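Potential RNA-dependent RNA polymerase (Human picobirnavirus, PDB 5I62) catalyses RNA-templated synthesis of RNA from ribonucleoside triphosphates, serving both transcription and replication of the double-stranded RNA genome. Local coordinates at residues R123-S128 against L284-E289; R127-T132 against V210-L215; A113-W118 against K278-D283; W204-A209 against S322-T327. One frame throughout, in Å; residues are numbered along the deposited sequence.

Contact 1. Residues R123-S128 against L284-E289; sequences RLRLRS and LLTGQE
Leu124 and Leu285 pair as a single parallel beta bridge, held by two backbone hydrogen bonds of Leu124. Its N donates to Leu284 O at 2.7 Å, nearly straight at 169°, while its O accepts from Thr286 N at 3.1 Å. Further along, a water accepts from Leu126 N and donates to Thr286 O as the two chains separate. This isolated bridge ties the loop between helices 108-116 and 129-135 to the short link between helices 271-284 and 288-296; Leu124 and Leu126 also rest on helix 208-228. Among apolar contacts, Leu285 CD2 meets Leu124 CB at 3.8 Å and Leu126 CD1 at 4.1 Å, and Leu124 lies side by side with Leu284. Thr286 turns OG1 anti to its backbone N (chi1 -176°), which puts CG2 in the crowded position between N and carbonyl carbon; there the methyl touches Arg123 CB at 3.7 Å and sits over one face of the Arg125 guanidinium, 3.8 Å from NH1. Arg123 passes its CD beside Leu284 O at 3.6 Å on its way to Asp283. The directional bonds across this contact are thus all main-chain or water-borne, and the side chains add apolar contact, leucine on leucine and the Thr286 methyl against the two arginines.

Contact 2. Residues R127-T132 against V210-L215; sequences RSEVNT and VNIREL
Glu129 lies across Ile212 and ends at Arg213. Its CB and its CG each stand 4.0 Å from Ile212 CG2, the two side chains crossing at about a right angle. With CD anti to CA (chi2 -175°), the extended chain carries the carboxylate past the isoleucine methyl to the arginine. There Glu129 OE2 rests 3.1 Å from Arg213 CD, and its distance to Arg213 NE is 3.9 Å. This long salt bridge is electrostatic alone, because the oxygen lies well out of the guanidinium plane and no N-H points at it. The other oxygen, OE1, accepts from Cys160 N, and Arg213 NH1 bonds to Gln216 OE1, so each charged group has a firmer partner elsewhere. One turn on, Thr132 CG2 packs against Leu215 CB at 3.6 Å and lies near Ile212 O. Its hydroxyl turns back instead, donating to Ser128 O at 2.7 Å from above the carbonyl plane; that oxygen also accepts from Thr132 N. Ser128 caps the helix start, its OG accepting from Asn131 N at 3.1 Å. The first turn of helix 129-135 is thereby laid against an early part of helix 208-228, with strand 160-165 reached through Cys160 and helix 150-157 also touching Ile212.

Contact 3. Residues A113-W118 against K278-D283; sequences AAKSEW and KELLAD
The Trp118 indole meets Asp283 and Leu280 at its edge. Asp283 OD2 lies in the ring plane and accepts from Trp118 NE1 at 2.9 Å through its anti lone pair, the N-H...O angle being 152° and the carboxylate turned 40° from the ring. Leu280 CD2 touches the rim at CZ2, 3.9 Å away, and Leu333 of helix 327-345 packs on both residues. One face of the indole is covered toward its rim by Ala114 O and Lys115 CA, from the turn just before it. Asp283 OD2 is gripped further by a water that also donates to Lys115 O, and has Arg123 as a second charged partner, which would probably favour the ionised carboxylate. Lys115 runs extended beyond CG, its CD 3.7 Å from Asp283 CG and its CG 3.9 Å from Leu280 CD2. The side chains of Lys115 and Glu279 cross at about a right angle, and NZ makes a salt bridge of 3.0 Å to OE2, again on the anti lone pair. A second water links Lys115 NZ to Asp283 OD1. Glu279, Leu280 and Asp283 thus receive Lys115 of helix 108-116 and Trp118 just beyond it, on the helix, 271-284, that follows palm strand 257-261 in the right-hand polymerase fold.

Contact 4. Residues W204-A209 against S322-T327; sequences WMFPFA and SGSGGT
Trp204 and Ser322 are joined by a short backbone hydrogen bond, Trp204 N to Ser322 O at 2.7 Å. The indole comes along, its CD1 lying 3.4 Å from Ser322 N, which stands obliquely to the ring. Beside this the CA of Gly323 comes within 3.3 Å of Trp204 O, a CA-H...O contact with 158° at the hydrogen. Phe206 adds a CH-pi contact: Ser324 CA stands over the centre of its ring, 3.9 Å from the centroid and 7° off the normal, and Ser324 CB touches Phe206 CZ at 3.8 Å. A water completes this shell, accepting from Phe206 N and donating to Gly323 O. The next shell fixes the loop's shape. Thr327 OG1 accepts from Gly323 N at 3.0 Å and donates to Ser324 O, which closes a type I turn through Thr327 N as well. Ser324 OG, anti to its backbone N (chi1 171°), accepts from Gly326 N at 2.9 Å, an ST turn, and also bonds to Glu214. Further out, Ser322 OG bonds to Tyr95 and Asp266. The glycine- and serine-rich sequence fits the motif B loop of viral RNA polymerases. The loop packs against the end of strand 199-205 and the start of helix 208-228, and runs directly into helix 327-345.

Overall arrangement
The first segments of contacts 3, 1 and 2 follow one another along the chain from helix 108-116 to helix 129-135. Contacts 1 and 3, with centres about 14 Å apart, are joined by the salt bridge of Arg123 NH1 to Asp283 OD2, 3.0 Å long. Contacts 1 and 2 share Arg127 and Ser128, and Leu126 packs on Arg213. Contact 2 in turn reaches contact 4 through helix 208-228: Glu214 OE2 lies 2.7 Å from Ser324 OG and its OE1 2.9 Å from Gly325 N, probable hydrogen bonds. Contact 4 is the most central and, as the likely motif B loop beside Asp266, probably nearest the catalytic centre. The centres of contacts 3 and 4 are about 23 Å apart.

Contact 1. Residues R123-S128 against L284-E289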
# COMPACT_ATOMS: atom_id res chain seq x y z
N ARG A 123 8.43 25.34 -1.51
CA ARG A 123 7.04 25.11 -1.89
C ARG A 123 6.96 24.37 -3.21
O ARG A 123 7.79 24.54 -4.10
CB ARG A 123 6.28 26.43 -1.98
CG ARG A 123 6.28 27.24 -0.70
CD ARG A 123 5.42 26.58 0.36
NE ARG A 123 6.20 26.08 1.49
CZ ARG A 123 5.67 25.67 2.63
NH1 ARG A 123 4.35 25.70 2.79
NH2 ARG A 123 6.45 25.23 3.62
N LEU A 124 5.93 23.54 -3.34
CA LEU A 124 5.82 22.66 -4.49
C LEU A 124 5.22 23.41 -5.66
O LEU A 124 4.34 24.25 -5.50
CB LEU A 124 4.95 21.45 -4.16
CG LEU A 124 5.29 20.68 -2.89
CD1 LEU A 124 4.33 19.52 -2.75
CD2 LEU A 124 6.74 20.19 -2.92
N ARG A 125 5.71 23.10 -6.85
CA ARG A 125 5.06 23.57 -8.06
C ARG A 125 4.67 22.36 -8.88
O ARG A 125 5.32 21.30 -8.80
CB ARG A 125 5.98 24.48 -8.86
CG ARG A 125 7.02 25.16 -8.00
CD ARG A 125 7.49 26.41 -8.64
NE ARG A 125 8.45 27.10 -7.78
CZ ARG A 125 8.31 28.37 -7.36
NH1 ARG A 125 7.25 29.12 -7.72
NH2 ARG A 125 9.23 28.91 -6.56
N LEU A 126 3.60 22.51 -9.65
CA LEU A 126 3.15 21.42 -10.50
C LEU A 126 4.21 21.11 -11.54
O LEU A 126 4.75 22.01 -12.18
CB LEU A 126 1.84 21.79 -11.19
CG LEU A 126 0.55 21.39 -10.49
CD1 LEU A 126 0.34 22.26 -9.26
CD2 LEU A 126 -0.62 21.51 -11.46
N ARG A 127 4.51 19.83 -11.70
CA ARG A 127 5.27 19.43 -12.87
C ARG A 127 4.37 19.44 -14.10
O ARG A 127 3.14 19.37 -13.99
CB ARG A 127 5.87 18.05 -12.65
CG ARG A 127 6.93 18.05 -11.58
CD ARG A 127 7.91 16.93 -11.78
NE ARG A 127 8.98 17.31 -12.70
CZ ARG A 127 9.99 16.51 -13.01
NH1 ARG A 127 10.06 15.30 -12.46
NH2 ARG A 127 10.93 16.93 -13.86
N SER A 128 4.98 19.54 -15.28
CA SER A 128 4.17 19.53 -16.49
C SER A 128 3.67 18.12 -16.77
O SER A 128 4.23 17.13 -16.30
CB SER A 128 4.97 20.03 -17.70
OG SER A 128 5.95 19.07 -18.03
N LEU A 284 1.49 23.56 1.14
CA LEU A 284 2.72 23.10 0.49
C LEU A 284 2.89 23.68 -0.91
O LEU A 284 4.02 23.82 -1.39
CB LEU A 284 2.72 21.57 0.42
CG LEU A 284 2.93 20.82 1.74
CD1 LEU A 284 2.54 19.35 1.62
CD2 LEU A 284 4.37 20.92 2.15
N LEU A 285 1.79 23.99 -1.59
CA LEU A 285 1.85 24.36 -2.99
C LEU A 285 1.93 25.88 -3.16
O LEU A 285 1.57 26.64 -2.27
CB LEU A 285 0.62 23.84 -3.73
CG LEU A 285 0.59 22.35 -4.06
CD1 LEU A 285 -0.86 21.91 -4.25
CD2 LEU A 285 1.40 22.07 -5.33
N THR A 286 2.38 26.30 -4.34
CA THR A 286 2.39 27.71 -4.69
C THR A 286 2.10 27.84 -6.18
O THR A 286 2.46 26.97 -6.97
CB THR A 286 3.74 28.36 -4.33
OG1 THR A 286 3.69 29.75 -4.61
CG2 THR A 286 4.87 27.72 -5.13
N GLY A 287 1.39 28.91 -6.54
CA GLY A 287 1.12 29.23 -7.93
C GLY A 287 -0.36 29.13 -8.28
O GLY A 287 -1.14 28.44 -7.62
N GLN A 288 -0.74 29.84 -9.35
CA GLN A 288 -2.13 29.81 -9.81
C GLN A 288 -2.51 28.44 -10.34
O GLN A 288 -3.65 28.00 -10.18
CB GLN A 288 -2.36 30.87 -10.88
CG GLN A 288 -3.83 31.00 -11.32
CD GLN A 288 -4.74 31.37 -10.17
OE1 GLN A 288 -4.40 32.22 -9.33
NE2 GLN A 288 -5.91 30.74 -10.11
N GLU A 289 -1.57 27.76 -11.02
CA GLU A 289 -1.83 26.41 -11.48
C GLU A 289 -2.18 25.50 -10.31
O GLU A 289 -2.97 24.56 -10.46
CB GLU A 289 -0.62 25.85 -12.23
CG GLU A 289 -0.03 26.75 -13.31
CD GLU A 289 0.93 27.80 -12.74
OE1 GLU A 289 1.89 28.16 -13.46
OE2 GLU A 289 0.74 28.26 -11.59
O HOH W 1 2.24 25.27 -9.68

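Contact 2. Residues R127-T132 against V210-L215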
# COMPACT_ATOMS: atom_id res chain seq x y z
N ARG A 127 4.51 19.83 -11.70
CA ARG A 127 5.27 19.43 -12.87
C ARG A 127 4.37 19.44 -14.10
O ARG A 127 3.14 19.37 -13.99
CB ARG A 127 5.87 18.05 -12.65
CG ARG A 127 6.93 18.05 -11.58
CD ARG A 127 7.91 16.93 -11.78
NE ARG A 127 8.98 17.31 -12.70
CZ ARG A 127 9.99 16.51 -13.01
NH1 ARG A 127 10.06 15.30 -12.46
NH2 ARG A 127 10.93 16.93 -13.86
N SER A 128 4.98 19.54 -15.28
CA SER A 128 4.17 19.53 -16.49
C SER A 128 3.67 18.12 -16.77
O SER A 128 4.23 17.13 -16.30
CB SER A 128 4.97 20.03 -17.70
OG SER A 128 5.95 19.07 -18.03
N GLU A 129 2.60 18.03 -17.57
CA GLU A 129 2.07 16.72 -17.92
C GLU A 129 3.13 15.87 -18.61
O GLU A 129 3.25 14.67 -18.33
CB GLU A 129 0.81 16.86 -18.78
CG GLU A 129 -0.35 17.42 -17.96
CD GLU A 129 -1.68 17.50 -18.69
OE1 GLU A 129 -1.76 17.19 -19.90
OE2 GLU A 129 -2.66 17.89 -18.02
N VAL A 130 3.93 16.47 -19.49
CA VAL A 130 4.94 15.70 -20.22
C VAL A 130 6.00 15.17 -19.27
O VAL A 130 6.38 14.00 -19.32
CB VAL A 130 5.58 16.55 -21.33
CG1 VAL A 130 6.75 15.79 -21.96
CG2 VAL A 130 4.57 16.90 -22.40
N ASN A 131 6.52 16.04 -18.39
CA ASN A 131 7.55 15.61 -17.45
C ASN A 131 7.00 14.56 -16.50
O ASN A 131 7.67 13.57 -16.19
CB ASN A 131 8.11 16.82 -16.70
CG ASN A 131 8.88 17.76 -17.62
OD1 ASN A 131 9.47 17.32 -18.61
ND2 ASN A 131 8.87 19.05 -17.30
N THR A 132 5.74 14.74 -16.06
CA THR A 132 5.11 13.76 -15.18
C THR A 132 4.98 12.40 -15.85
O THR A 132 5.32 11.37 -15.26
CB THR A 132 3.73 14.28 -14.75
OG1 THR A 132 3.87 15.54 -14.10
CG2 THR A 132 3.05 13.30 -13.82
N VAL A 210 -6.51 11.13 -15.38
CA VAL A 210 -6.64 11.58 -13.99
C VAL A 210 -5.33 11.38 -13.24
O VAL A 210 -4.86 12.28 -12.54
CB VAL A 210 -7.80 10.86 -13.27
CG1 VAL A 210 -7.88 11.30 -11.77
CG2 VAL A 210 -9.13 11.14 -13.96
N ASN A 211 -4.72 10.19 -13.38
CA ASN A 211 -3.46 9.92 -12.68
C ASN A 211 -2.36 10.89 -13.10
O ASN A 211 -1.58 11.34 -12.26
CB ASN A 211 -3.03 8.47 -12.93
CG ASN A 211 -3.67 7.49 -11.97
OD1 ASN A 211 -4.14 7.85 -10.88
ND2 ASN A 211 -3.70 6.24 -12.36
N ILE A 212 -2.27 11.22 -14.39
CA ILE A 212 -1.31 12.24 -14.83
C ILE A 212 -1.55 13.57 -14.11
O ILE A 212 -0.62 14.18 -13.57
CB ILE A 212 -1.39 12.43 -16.36
CG1 ILE A 212 -0.96 11.17 -17.09
CG2 ILE A 212 -0.52 13.64 -16.79
CD1 ILE A 212 -1.26 11.21 -18.62
N ARG A 213 -2.80 14.05 -14.11
CA ARG A 213 -3.07 15.34 -13.49
C ARG A 213 -2.77 15.29 -11.99
O ARG A 213 -2.18 16.23 -11.43
CB ARG A 213 -4.51 15.76 -13.75
CG ARG A 213 -4.71 16.29 -15.18
CD ARG A 213 -3.99 17.60 -15.29
NE ARG A 213 -4.85 18.70 -14.90
CZ ARG A 213 -4.46 19.82 -14.31
NH1 ARG A 213 -3.19 20.01 -13.97
NH2 ARG A 213 -5.36 20.73 -14.03
N GLU A 214 -3.19 14.22 -11.31
CA GLU A 214 -2.89 14.08 -9.89
C GLU A 214 -1.39 14.11 -9.64
O GLU A 214 -0.90 14.84 -8.76
CB GLU A 214 -3.48 12.77 -9.35
CG GLU A 214 -4.98 12.71 -9.31
CD GLU A 214 -5.43 11.31 -8.91
OE1 GLU A 214 -4.80 10.32 -9.37
OE2 GLU A 214 -6.41 11.20 -8.16
N LEU A 215 -0.63 13.34 -10.43
CA LEU A 215 0.80 13.19 -10.16
C LEU A 215 1.60 14.44 -10.48
O LEU A 215 2.75 14.55 -10.05
CB LEU A 215 1.35 12.00 -10.93
CG LEU A 215 0.90 10.62 -10.43
CD1 LEU A 215 1.42 9.53 -11.36
CD2 LEU A 215 1.39 10.36 -9.03

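Contact 3. Residues A113-W118 against K278-D283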
# COMPACT_ATOMS: atom_id res chain seq x y z
N ALA A 113 0.42 22.28 13.69
CA ALA A 113 1.58 21.46 14.06
C ALA A 113 2.10 20.68 12.86
O ALA A 113 3.31 20.61 12.61
CB ALA A 113 1.20 20.53 15.21
N ALA A 114 1.19 20.11 12.06
CA ALA A 114 1.63 19.36 10.89
C ALA A 114 2.35 20.25 9.90
O ALA A 114 3.40 19.88 9.36
CB ALA A 114 0.43 18.67 10.24
N LYS A 115 1.80 21.45 9.64
CA LYS A 115 2.42 22.40 8.72
C LYS A 115 3.80 22.80 9.21
O LYS A 115 4.72 23.03 8.40
CB LYS A 115 1.54 23.64 8.56
CG LYS A 115 0.21 23.42 7.84
CD LYS A 115 -0.55 24.75 7.69
CE LYS A 115 -1.99 24.52 7.22
NZ LYS A 115 -2.79 25.79 7.08
N SER A 116 3.97 22.93 10.53
CA SER A 116 5.23 23.39 11.08
C SER A 116 6.36 22.43 10.78
O SER A 116 7.52 22.85 10.69
CB SER A 116 5.11 23.60 12.58
OG SER A 116 4.18 24.64 12.83
N GLU A 117 6.06 21.14 10.61
CA GLU A 117 7.13 20.19 10.32
C GLU A 117 7.80 20.46 8.97
O GLU A 117 8.92 19.99 8.77
CB GLU A 117 6.63 18.75 10.35
CG GLU A 117 6.12 18.31 11.70
CD GLU A 117 5.86 16.82 11.75
OE1 GLU A 117 4.68 16.41 11.68
OE2 GLU A 117 6.85 16.05 11.84
N TRP A 118 7.15 21.18 8.06
CA TRP A 118 7.79 21.51 6.79
C TRP A 118 8.01 23.02 6.61
O TRP A 118 8.07 23.51 5.48
CB TRP A 118 7.03 20.90 5.61
CG TRP A 118 5.55 21.15 5.52
CD1 TRP A 118 4.92 22.32 5.21
CD2 TRP A 118 4.51 20.17 5.70
NE1 TRP A 118 3.55 22.14 5.19
CE2 TRP A 118 3.28 20.83 5.48
CE3 TRP A 118 4.50 18.81 6.02
CZ2 TRP A 118 2.05 20.18 5.58
CZ3 TRP A 118 3.29 18.16 6.11
CH2 TRP A 118 2.08 18.84 5.89
N LYS A 278 -6.67 18.79 1.79
CA LYS A 278 -6.64 19.92 0.87
C LYS A 278 -5.95 21.12 1.49
O LYS A 278 -5.26 21.87 0.80
CB LYS A 278 -8.06 20.29 0.45
CG LYS A 278 -8.10 21.34 -0.65
CD LYS A 278 -9.55 21.63 -1.04
CE LYS A 278 -9.63 22.77 -2.03
NZ LYS A 278 -11.05 23.06 -2.38
N GLU A 279 -6.15 21.33 2.80
CA GLU A 279 -5.52 22.45 3.47
C GLU A 279 -4.01 22.28 3.55
O GLU A 279 -3.26 23.24 3.35
CB GLU A 279 -6.11 22.64 4.88
CG GLU A 279 -5.61 23.91 5.53
CD GLU A 279 -6.26 24.21 6.88
OE1 GLU A 279 -7.34 23.67 7.17
OE2 GLU A 279 -5.68 25.02 7.64
N LEU A 280 -3.54 21.07 3.87
CA LEU A 280 -2.11 20.82 3.92
C LEU A 280 -1.47 21.00 2.54
O LEU A 280 -0.38 21.57 2.41
CB LEU A 280 -1.84 19.42 4.45
CG LEU A 280 -2.34 19.17 5.87
CD1 LEU A 280 -2.14 17.70 6.23
CD2 LEU A 280 -1.60 20.08 6.84
N LEU A 281 -2.13 20.46 1.51
CA LEU A 281 -1.62 20.61 0.15
C LEU A 281 -1.58 22.08 -0.27
O LEU A 281 -0.63 22.53 -0.92
CB LEU A 281 -2.48 19.81 -0.83
CG LEU A 281 -2.30 18.31 -0.68
CD1 LEU A 281 -3.26 17.58 -1.61
CD2 LEU A 281 -0.86 17.97 -1.00
N ALA A 282 -2.61 22.85 0.10
CA ALA A 282 -2.61 24.27 -0.25
C ALA A 282 -1.46 25.00 0.42
O ALA A 282 -0.88 25.93 -0.15
CB ALA A 282 -3.95 24.90 0.10
N ASP A 283 -1.10 24.59 1.64
CA ASP A 283 0.07 25.16 2.31
C ASP A 283 1.36 24.82 1.56
O ASP A 283 2.22 25.68 1.37
CB ASP A 283 0.16 24.65 3.75
CG ASP A 283 1.24 25.37 4.56
OD1 ASP A 283 1.03 26.54 4.91
OD2 ASP A 283 2.30 24.77 4.82
O HOH W 2 -3.45 26.01 3.81
O HOH W 3 -1.32 27.45 5.23
O HOH W 4 4.58 25.17 6.36

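Contact 4. Residues W204-A209 against S322-T327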
# COMPACT_ATOMS: atom_id res chain seq x y z
N TRP A 204 -9.26 0.70 -7.11
CA TRP A 204 -9.83 1.68 -8.02
C TRP A 204 -8.79 1.96 -9.10
O TRP A 204 -7.82 2.69 -8.88
CB TRP A 204 -10.22 2.95 -7.28
CG TRP A 204 -11.38 2.79 -6.33
CD1 TRP A 204 -11.43 2.01 -5.21
CD2 TRP A 204 -12.66 3.41 -6.44
NE1 TRP A 204 -12.66 2.12 -4.61
CE2 TRP A 204 -13.44 2.96 -5.35
CE3 TRP A 204 -13.24 4.30 -7.36
CZ2 TRP A 204 -14.76 3.38 -5.15
CZ3 TRP A 204 -14.54 4.71 -7.16
CH2 TRP A 204 -15.29 4.24 -6.07
N MET A 205 -8.96 1.37 -10.28
CA MET A 205 -8.01 1.53 -11.38
C MET A 205 -8.38 2.81 -12.13
O MET A 205 -9.39 2.85 -12.83
CB MET A 205 -8.02 0.31 -12.29
CG MET A 205 -7.50 -0.96 -11.63
SD MET A 205 -7.79 -2.41 -12.69
CE MET A 205 -7.02 -3.66 -11.71
N PHE A 206 -7.58 3.86 -11.95
CA PHE A 206 -7.94 5.21 -12.39
C PHE A 206 -7.62 5.42 -13.86
O PHE A 206 -6.69 4.81 -14.38
CB PHE A 206 -7.18 6.25 -11.57
CG PHE A 206 -7.89 6.71 -10.34
CD1 PHE A 206 -8.38 5.80 -9.43
CD2 PHE A 206 -8.08 8.06 -10.09
CE1 PHE A 206 -9.03 6.21 -8.27
CE2 PHE A 206 -8.74 8.48 -8.94
CZ PHE A 206 -9.22 7.55 -8.03
N PRO A 207 -8.36 6.31 -14.53
CA PRO A 207 -7.98 6.74 -15.87
C PRO A 207 -6.59 7.36 -15.87
O PRO A 207 -6.23 8.12 -14.97
CB PRO A 207 -9.04 7.79 -16.24
CG PRO A 207 -10.20 7.51 -15.33
CD PRO A 207 -9.56 7.02 -14.04
N PHE A 208 -5.82 7.01 -16.90
CA PHE A 208 -4.49 7.57 -17.12
C PHE A 208 -4.51 9.10 -17.00
O PHE A 208 -3.66 9.69 -16.33
CB PHE A 208 -4.00 7.12 -18.51
CG PHE A 208 -2.52 7.32 -18.78
CD1 PHE A 208 -1.61 7.55 -17.76
CD2 PHE A 208 -2.04 7.26 -20.10
CE1 PHE A 208 -0.26 7.72 -18.03
CE2 PHE A 208 -0.69 7.44 -20.37
CZ PHE A 208 0.20 7.68 -19.33
N ALA A 209 -5.48 9.76 -17.65
CA ALA A 209 -5.54 11.22 -17.63
C ALA A 209 -5.67 11.76 -16.20
O ALA A 209 -5.04 12.77 -15.85
CB ALA A 209 -6.69 11.73 -18.50
N SER A 322 -8.93 3.79 -3.70
CA SER A 322 -7.68 3.07 -3.50
C SER A 322 -7.01 2.76 -4.84
O SER A 322 -7.40 1.79 -5.50
CB SER A 322 -7.93 1.76 -2.73
OG SER A 322 -8.96 1.93 -1.75
N GLY A 323 -6.03 3.57 -5.24
CA GLY A 323 -5.52 3.54 -6.61
C GLY A 323 -5.25 4.91 -7.22
O GLY A 323 -4.60 5.02 -8.26
N SER A 324 -5.78 5.96 -6.58
CA SER A 324 -5.41 7.33 -6.92
C SER A 324 -3.90 7.55 -6.85
O SER A 324 -3.20 6.89 -6.09
CB SER A 324 -6.08 8.31 -5.96
OG SER A 324 -5.57 9.62 -6.15
N GLY A 325 -3.41 8.52 -7.63
CA GLY A 325 -2.02 8.92 -7.49
C GLY A 325 -1.72 9.57 -6.15
O GLY A 325 -0.55 9.66 -5.75
N GLY A 326 -2.75 10.03 -5.44
CA GLY A 326 -2.52 10.58 -4.12
C GLY A 326 -3.07 9.72 -3.00
O GLY A 326 -3.26 10.23 -1.88
N THR A 327 -3.33 8.44 -3.27
CA THR A 327 -3.89 7.57 -2.23
C THR A 327 -3.03 7.62 -0.98
O THR A 327 -3.53 7.86 0.13
CB THR A 327 -3.97 6.11 -2.71
OG1 THR A 327 -4.87 6.00 -3.81
CG2 THR A 327 -4.45 5.21 -1.56
O HOH W 5 -4.72 3.55 -10.97